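Local coordinates for protein tryptophan decarboxylase 1 (Oryza sativa subsp. japonica, PDB 6KHO) that uses pyridoxal 5'-phosphate to decarboxylate L-tryptophan to tryptamine and 5-hydroxy-L-tryptophan to serotonin, feeding serotonin biosynthesis in rice, at residues A[206-211]-A[230-235]; A[248-253]-A[285-290]; A[46-51]-A[92-97]. All blocks are in the same frame, centred on the assembly; numbering follows the deposited sequence.

Contact 1 (A[206-211]-A[230-235]); sequences AVYAAD and NIRSIP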
# COMPACT_ATOMS: atom_id res chain seq x y z
N ALA A 206 17.30 19.42 10.44
CA ALA A 206 16.98 18.71 11.67
C ALA A 206 15.48 18.50 11.78
O ALA A 206 14.69 19.33 11.32
CB ALA A 206 17.48 19.48 12.90
N VAL A 207 15.09 17.39 12.43
CA VAL A 207 13.70 17.04 12.66
C VAL A 207 13.52 16.61 14.11
O VAL A 207 14.47 16.18 14.77
CB VAL A 207 13.20 15.93 11.70
CG1 VAL A 207 13.44 16.32 10.26
CG2 VAL A 207 13.87 14.60 12.00
N TYR A 208 12.28 16.73 14.59
CA TYR A 208 11.97 16.65 16.02
C TYR A 208 10.70 15.84 16.28
O TYR A 208 9.69 16.02 15.60
CB TYR A 208 11.77 18.05 16.62
CG TYR A 208 12.90 18.98 16.28
CD1 TYR A 208 12.94 19.62 15.04
CD2 TYR A 208 13.95 19.20 17.17
CE1 TYR A 208 13.98 20.44 14.69
CE2 TYR A 208 15.01 20.04 16.83
CZ TYR A 208 15.01 20.65 15.59
OH TYR A 208 16.04 21.49 15.22
N ALA A 209 10.76 14.99 17.30
CA ALA A 209 9.57 14.33 17.80
C ALA A 209 9.82 13.89 19.24
O ALA A 209 10.97 13.70 19.64
CB ALA A 209 9.18 13.13 16.92
N ALA A 210 8.75 13.75 20.00
CA ALA A 210 8.85 13.19 21.34
C ALA A 210 9.34 11.75 21.30
O ALA A 210 9.16 11.03 20.31
CB ALA A 210 7.50 13.26 22.05
N ASP A 211 9.97 11.31 22.39
CA ASP A 211 10.42 9.93 22.44
C ASP A 211 9.27 8.93 22.52
O ASP A 211 9.52 7.73 22.45
CB ASP A 211 11.40 9.71 23.60
CG ASP A 211 10.79 9.98 24.96
OD1 ASP A 211 9.56 10.19 25.06
OD2 ASP A 211 11.55 9.99 25.95
N ASN A 230 20.83 14.22 13.31
CA ASN A 230 19.96 15.38 13.39
C ASN A 230 18.50 15.01 13.61
O ASN A 230 17.64 15.89 13.56
CB ASN A 230 20.12 16.22 12.12
CG ASN A 230 21.53 16.74 11.94
OD1 ASN A 230 22.26 16.90 12.91
ND2 ASN A 230 21.92 17.01 10.70
N ILE A 231 18.20 13.74 13.85
CA ILE A 231 16.84 13.30 14.16
C ILE A 231 16.70 13.32 15.68
O ILE A 231 17.19 12.43 16.38
CB ILE A 231 16.56 11.91 13.58
CG1 ILE A 231 16.73 11.94 12.07
CG2 ILE A 231 15.17 11.47 13.94
CD1 ILE A 231 16.77 10.56 11.43
N ARG A 232 16.01 14.34 16.20
CA ARG A 232 15.93 14.59 17.64
C ARG A 232 14.74 13.87 18.25
O ARG A 232 13.59 14.16 17.91
CB ARG A 232 15.80 16.09 17.92
CG ARG A 232 16.85 16.94 17.26
CD ARG A 232 18.04 17.13 18.16
NE ARG A 232 19.08 17.90 17.49
CZ ARG A 232 20.13 17.37 16.89
NH1 ARG A 232 20.29 16.04 16.88
NH2 ARG A 232 21.03 18.15 16.30
N SER A 233 15.02 12.95 19.18
CA SER A 233 14.00 12.29 19.98
C SER A 233 13.95 12.97 21.34
O SER A 233 14.82 12.75 22.19
CB SER A 233 14.29 10.80 20.10
OG SER A 233 13.37 10.18 20.98
N ILE A 234 12.94 13.81 21.55
CA ILE A 234 12.90 14.66 22.74
C ILE A 234 12.39 13.85 23.93
O ILE A 234 11.30 13.24 23.83
CB ILE A 234 12.02 15.88 22.48
CG1 ILE A 234 12.64 16.72 21.35
CG2 ILE A 234 11.87 16.72 23.75
CD1 ILE A 234 11.94 18.01 21.12
N PRO A 235 13.12 13.83 25.05
CA PRO A 235 12.65 13.09 26.23
C PRO A 235 11.35 13.65 26.79
O PRO A 235 11.12 14.86 26.78
CB PRO A 235 13.80 13.25 27.23
CG PRO A 235 15.00 13.62 26.40
CD PRO A 235 14.46 14.41 25.25
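Tyr208 lays its ring beside the first side-chain carbons of Arg232, with CE2 of Tyr208 3.6 Å from CG of Arg232. Both side chains leave neighbouring parallel strands in the same direction, and the guanidinium plane stands 83° from the ring. CG of Arg232 sits anti to its own carbonyl carbon (chi1 -53°), which brings it against the ring. The polar ends converge on Asp256: its OD2 takes a salt bridge from Arg232 NE and a hydrogen bond from Tyr208 OH, a pairing likely to favour the charged carboxylate. Arg232 NH1 bonds to Ala229 O. On the other face of the sheet, Val207 and Ile231 run side by side, CG2 of Val207 lying 3.9 Å from CG1 of Ile231.

Five backbone bonds join the strands in the staggered parallel pattern. Arg232 N reaches Val207 O at 2.8 Å, and Ala209 O receives Ile234 N at 2.7 Å. The last bond, Asp211 N to Ile234 O, is more bent (142° at the hydrogen), where the chain leaves strand 206-210. There Asp211 CB meets Ser233 OG at 3.3 Å, while Asp211 OD1 bonds to Thr236 OG1.

Strands 205-210 and 231-234 are the two arms of a beta-alpha-beta unit, the second forming one outer strand of the seven-stranded sheet in this fold-type I PLP enzyme. Connecting helix 215-223 packs on the face of Val207, Ala209 and Ile231, helix 246-258 touches Tyr208 and Ile234 on the other, and strand 262-269 continues the sheet beyond strand 205-210.

Contact 2 (A[248-253]-A[285-290]); sequences RLLEAM and ADVAAR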
# COMPACT_ATOMS: atom_id res chain seq x y z
N ARG A 248 10.65 22.07 26.17
CA ARG A 248 11.76 21.22 25.77
C ARG A 248 11.93 21.21 24.25
O ARG A 248 13.06 21.13 23.75
CB ARG A 248 11.57 19.79 26.30
CG ARG A 248 12.08 19.57 27.73
CD ARG A 248 11.93 18.13 28.20
NE ARG A 248 11.77 18.06 29.66
CZ ARG A 248 11.64 16.94 30.37
NH1 ARG A 248 11.65 15.75 29.76
NH2 ARG A 248 11.50 16.99 31.69
N LEU A 249 10.83 21.30 23.51
CA LEU A 249 10.94 21.35 22.05
C LEU A 249 11.59 22.66 21.59
O LEU A 249 12.47 22.66 20.73
CB LEU A 249 9.55 21.18 21.43
CG LEU A 249 9.48 21.45 19.93
CD1 LEU A 249 10.27 20.41 19.14
CD2 LEU A 249 8.03 21.52 19.44
N LEU A 250 11.15 23.79 22.17
CA LEU A 250 11.71 25.08 21.79
C LEU A 250 13.21 25.15 22.08
O LEU A 250 13.99 25.68 21.27
CB LEU A 250 10.96 26.21 22.51
CG LEU A 250 11.47 27.65 22.33
CD1 LEU A 250 11.74 27.99 20.87
CD2 LEU A 250 10.45 28.62 22.89
N GLU A 251 13.63 24.61 23.22
CA GLU A 251 15.05 24.65 23.54
C GLU A 251 15.87 23.82 22.55
O GLU A 251 16.92 24.26 22.08
CB GLU A 251 15.26 24.16 24.97
CG GLU A 251 16.67 23.78 25.30
CD GLU A 251 16.75 22.97 26.58
OE1 GLU A 251 17.87 22.78 27.10
OE2 GLU A 251 15.68 22.50 27.05
N ALA A 252 15.37 22.63 22.17
CA ALA A 252 16.08 21.81 21.20
C ALA A 252 16.17 22.49 19.84
O ALA A 252 17.23 22.48 19.19
CB ALA A 252 15.40 20.44 21.06
N MET A 253 15.06 23.06 19.37
CA MET A 253 15.05 23.68 18.04
C MET A 253 15.89 24.95 18.02
O MET A 253 16.59 25.21 17.03
CB MET A 253 13.61 23.99 17.62
CG MET A 253 12.72 22.76 17.42
SD MET A 253 11.32 23.18 16.37
CE MET A 253 10.17 23.65 17.53
N ALA A 285 2.69 23.78 17.48
CA ALA A 285 2.69 24.53 16.23
C ALA A 285 3.25 25.93 16.44
O ALA A 285 3.96 26.45 15.58
CB ALA A 285 1.27 24.60 15.68
N ASP A 286 2.93 26.55 17.57
CA ASP A 286 3.43 27.89 17.85
C ASP A 286 4.95 27.88 17.99
O ASP A 286 5.63 28.76 17.47
CB ASP A 286 2.77 28.43 19.12
CG ASP A 286 1.29 28.68 18.92
OD1 ASP A 286 0.83 28.63 17.76
OD2 ASP A 286 0.58 28.91 19.93
N VAL A 287 5.49 26.87 18.68
CA VAL A 287 6.94 26.76 18.80
C VAL A 287 7.58 26.57 17.43
O VAL A 287 8.55 27.25 17.08
CB VAL A 287 7.30 25.62 19.77
CG1 VAL A 287 8.77 25.42 19.79
CG2 VAL A 287 6.84 25.97 21.18
N ALA A 288 7.01 25.67 16.62
CA ALA A 288 7.62 25.39 15.33
C ALA A 288 7.51 26.57 14.38
O ALA A 288 8.34 26.72 13.48
CB ALA A 288 6.96 24.15 14.71
N ALA A 289 6.50 27.42 14.56
CA ALA A 289 6.33 28.57 13.69
C ALA A 289 7.47 29.58 13.84
O ALA A 289 7.75 30.33 12.91
CB ALA A 289 4.99 29.24 13.95
N ARG A 290 8.14 29.59 14.99
CA ARG A 290 9.32 30.44 15.15
C ARG A 290 10.41 30.08 14.16
O ARG A 290 11.27 30.92 13.87
CB ARG A 290 9.87 30.32 16.58
CG ARG A 290 8.86 30.62 17.68
CD ARG A 290 9.54 31.16 18.94
NE ARG A 290 8.60 31.87 19.79
CZ ARG A 290 8.59 33.19 19.96
NH1 ARG A 290 9.49 33.95 19.34
NH2 ARG A 290 7.69 33.76 20.76
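Val287 pushes its CG1 methyl into the surface of helix 246-258, where Leu249, Leu250 and Met253 surround it. The packing is close on this side: CG1 of Val287 is 3.6 Å from both CA and CB of Leu250, and 4.0 Å from CD2 of Leu249. That methyl is anti to the backbone N of Val287 (chi1 174°), which directs it at helix 246-258. Leu249 slides past Val287 in the opposite direction, while Leu250 passes it at a slant. CE of Met253 is directed at Val287 and Ala288, but it is modelled too near CG1 of Val287 for its exact place to be trusted. Phe291, next in the chain after Arg290, packs on both Leu250 and Met253.

The two helical segments run nearly parallel, 16° apart with axes 9.7 Å from each other at closest approach. Such pairing is expected of successive beta-alpha-beta crossovers in an alpha/beta/alpha sheet domain, where helices 246-258 and 281-289 flank strand 262-269 in sequence and lie on the same side of the sheet. Leu249, Met253 and Ala288 all rest on Val266 of that strand; these three side chains are buried, and their contacts with Val266 are apolar.

Toward solvent the contact thins out. Leu250, itself partly exposed, extends CD1 to within 4.3 Å of CD of Arg290, a light touch on the aliphatic part of an exposed arginine that also meets a crystal neighbour.

Contact 3 (A[46-51]-A[92-97]); sequences KSVESM and MTHWAS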
# COMPACT_ATOMS: atom_id res chain seq x y z
N LYS A 46 -18.10 -17.02 14.29
CA LYS A 46 -18.82 -17.75 15.32
C LYS A 46 -17.89 -18.60 16.18
O LYS A 46 -18.20 -18.88 17.34
CB LYS A 46 -19.90 -18.64 14.68
CG LYS A 46 -21.09 -17.85 14.16
CD LYS A 46 -22.06 -18.76 13.42
CE LYS A 46 -23.08 -17.97 12.63
NZ LYS A 46 -23.77 -18.84 11.62
N SER A 47 -16.75 -19.02 15.64
CA SER A 47 -15.88 -19.93 16.35
C SER A 47 -14.57 -19.31 16.86
O SER A 47 -13.85 -19.99 17.59
CB SER A 47 -15.55 -21.14 15.45
OG SER A 47 -14.71 -20.78 14.37
N VAL A 48 -14.26 -18.05 16.53
CA VAL A 48 -12.92 -17.53 16.83
C VAL A 48 -12.68 -17.45 18.34
O VAL A 48 -11.57 -17.74 18.82
CB VAL A 48 -12.68 -16.17 16.15
CG1 VAL A 48 -13.62 -15.08 16.68
CG2 VAL A 48 -11.22 -15.74 16.35
N GLU A 49 -13.70 -17.08 19.11
CA GLU A 49 -13.52 -16.91 20.55
C GLU A 49 -13.09 -18.21 21.22
O GLU A 49 -12.39 -18.19 22.24
CB GLU A 49 -14.81 -16.38 21.19
CG GLU A 49 -14.71 -16.16 22.70
CD GLU A 49 -16.00 -15.63 23.32
OE1 GLU A 49 -16.90 -15.18 22.58
OE2 GLU A 49 -16.12 -15.67 24.56
N SER A 50 -13.50 -19.34 20.66
CA SER A 50 -13.18 -20.66 21.20
C SER A 50 -11.78 -21.12 20.84
O SER A 50 -11.31 -22.12 21.40
CB SER A 50 -14.20 -21.68 20.66
OG SER A 50 -13.89 -22.04 19.32
N MET A 51 -11.10 -20.43 19.93
CA MET A 51 -9.73 -20.74 19.59
C MET A 51 -8.78 -20.02 20.54
O MET A 51 -9.13 -18.99 21.13
CB MET A 51 -9.43 -20.31 18.15
CG MET A 51 -10.44 -20.81 17.11
SD MET A 51 -10.01 -20.20 15.47
CE MET A 51 -11.23 -21.02 14.44
N MET A 92 -2.58 -18.81 13.00
CA MET A 92 -2.87 -17.39 13.08
C MET A 92 -2.89 -16.91 14.52
O MET A 92 -3.30 -17.63 15.43
CB MET A 92 -4.24 -17.08 12.49
CG MET A 92 -4.31 -16.92 11.01
SD MET A 92 -6.08 -16.94 10.62
CE MET A 92 -6.68 -15.53 11.55
N THR A 93 -2.50 -15.65 14.71
CA THR A 93 -2.91 -14.88 15.88
C THR A 93 -4.24 -14.20 15.55
O THR A 93 -4.35 -13.54 14.52
CB THR A 93 -1.84 -13.84 16.22
OG1 THR A 93 -0.64 -14.52 16.60
CG2 THR A 93 -2.31 -12.89 17.32
N HIS A 94 -5.23 -14.37 16.42
CA HIS A 94 -6.59 -13.96 16.06
C HIS A 94 -6.85 -12.52 16.50
O HIS A 94 -7.37 -12.25 17.58
CB HIS A 94 -7.61 -14.95 16.62
CG HIS A 94 -7.46 -16.31 16.03
ND1 HIS A 94 -7.83 -16.60 14.73
CD2 HIS A 94 -6.92 -17.45 16.53
CE1 HIS A 94 -7.55 -17.87 14.46
NE2 HIS A 94 -6.99 -18.40 15.54
N TRP A 95 -6.50 -11.59 15.61
CA TRP A 95 -6.82 -10.18 15.84
C TRP A 95 -8.32 -9.96 16.02
O TRP A 95 -8.72 -9.06 16.75
CB TRP A 95 -6.29 -9.35 14.67
CG TRP A 95 -4.83 -9.12 14.73
CD1 TRP A 95 -3.85 -10.01 14.45
CD2 TRP A 95 -4.17 -7.89 15.09
NE1 TRP A 95 -2.61 -9.43 14.63
CE2 TRP A 95 -2.79 -8.13 15.02
CE3 TRP A 95 -4.62 -6.62 15.47
CZ2 TRP A 95 -1.84 -7.14 15.30
CZ3 TRP A 95 -3.68 -5.64 15.76
CH2 TRP A 95 -2.31 -5.91 15.69
N ALA A 96 -9.15 -10.79 15.38
CA ALA A 96 -10.60 -10.65 15.48
C ALA A 96 -11.16 -11.21 16.77
O ALA A 96 -12.35 -11.02 17.05
CB ALA A 96 -11.29 -11.33 14.28
N SER A 97 -10.36 -11.92 17.56
CA SER A 97 -10.90 -12.53 18.76
C SER A 97 -11.40 -11.46 19.73
O SER A 97 -10.75 -10.42 19.89
CB SER A 97 -9.84 -13.39 19.46
OG SER A 97 -10.36 -13.89 20.68
O HOH W 1 -9.54 -16.44 20.15
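Residues 46-51, at and just after the C-terminal part of helix 27-47, meet the loop between helices 77-88 and 110-122 here, at a type I turn running from His94 to Ser97. Val48 and Met51 both bear on the His94 side chain. CG2 of Val48, anti to its backbone N, lies 3.7 Å from CB of His94 and 4.1 Å from CB of Ser97. Met51 crosses His94 at about a right angle, its SD 3.5 Å from NE2 of His94 and 3.9 Å from the ring centroid, an oblique sulfur-aromatic contact. Tyr44 OH, from helix 27-47, bonds to ND1 of His94 and helps fix the ring's rotation. An alanine at His94 would probably leave Met51 SD without its aromatic partner and Tyr44 OH without its ND1 mate. A water joins the segments, hydrogen-bonded to Val48 O, Met51 O and Ser97 OG; Ser97 OG also receives Asn99 N. From the same loop, Thr93 OG1 and Trp95 NE1 hydrogen-bond to backbone O atoms of Gln130 and Ala131 of the second subunit. Such a join is consistent with the N-terminal helical region of group II decarboxylases, which packs into the dimer interface.

Contacts 1 and 2 share one side of the large PLP-binding domain, their centres 11 Å apart. They meet directly: CD1 of Ile234 packs 3.5 Å from CD1 of Leu249, so helix 246-258 serves both, covering the Tyr208-Ile234 face of contact 1 and pairing with helix 281-289 in contact 2. Contact 1 is mainly backbone hydrogen bonding between strands, contact 2 purely apolar side-chain packing. All three are partly buried; contacts 1 and 2 have exposed residues at their margins, whereas those touching in contact 3 are buried or partly exposed. Contact 3 lies across the chain's centre and joins residues 46-51 to loop 92-97 by sulfur-aromatic, methyl and water-mediated contacts beside the partner subunit.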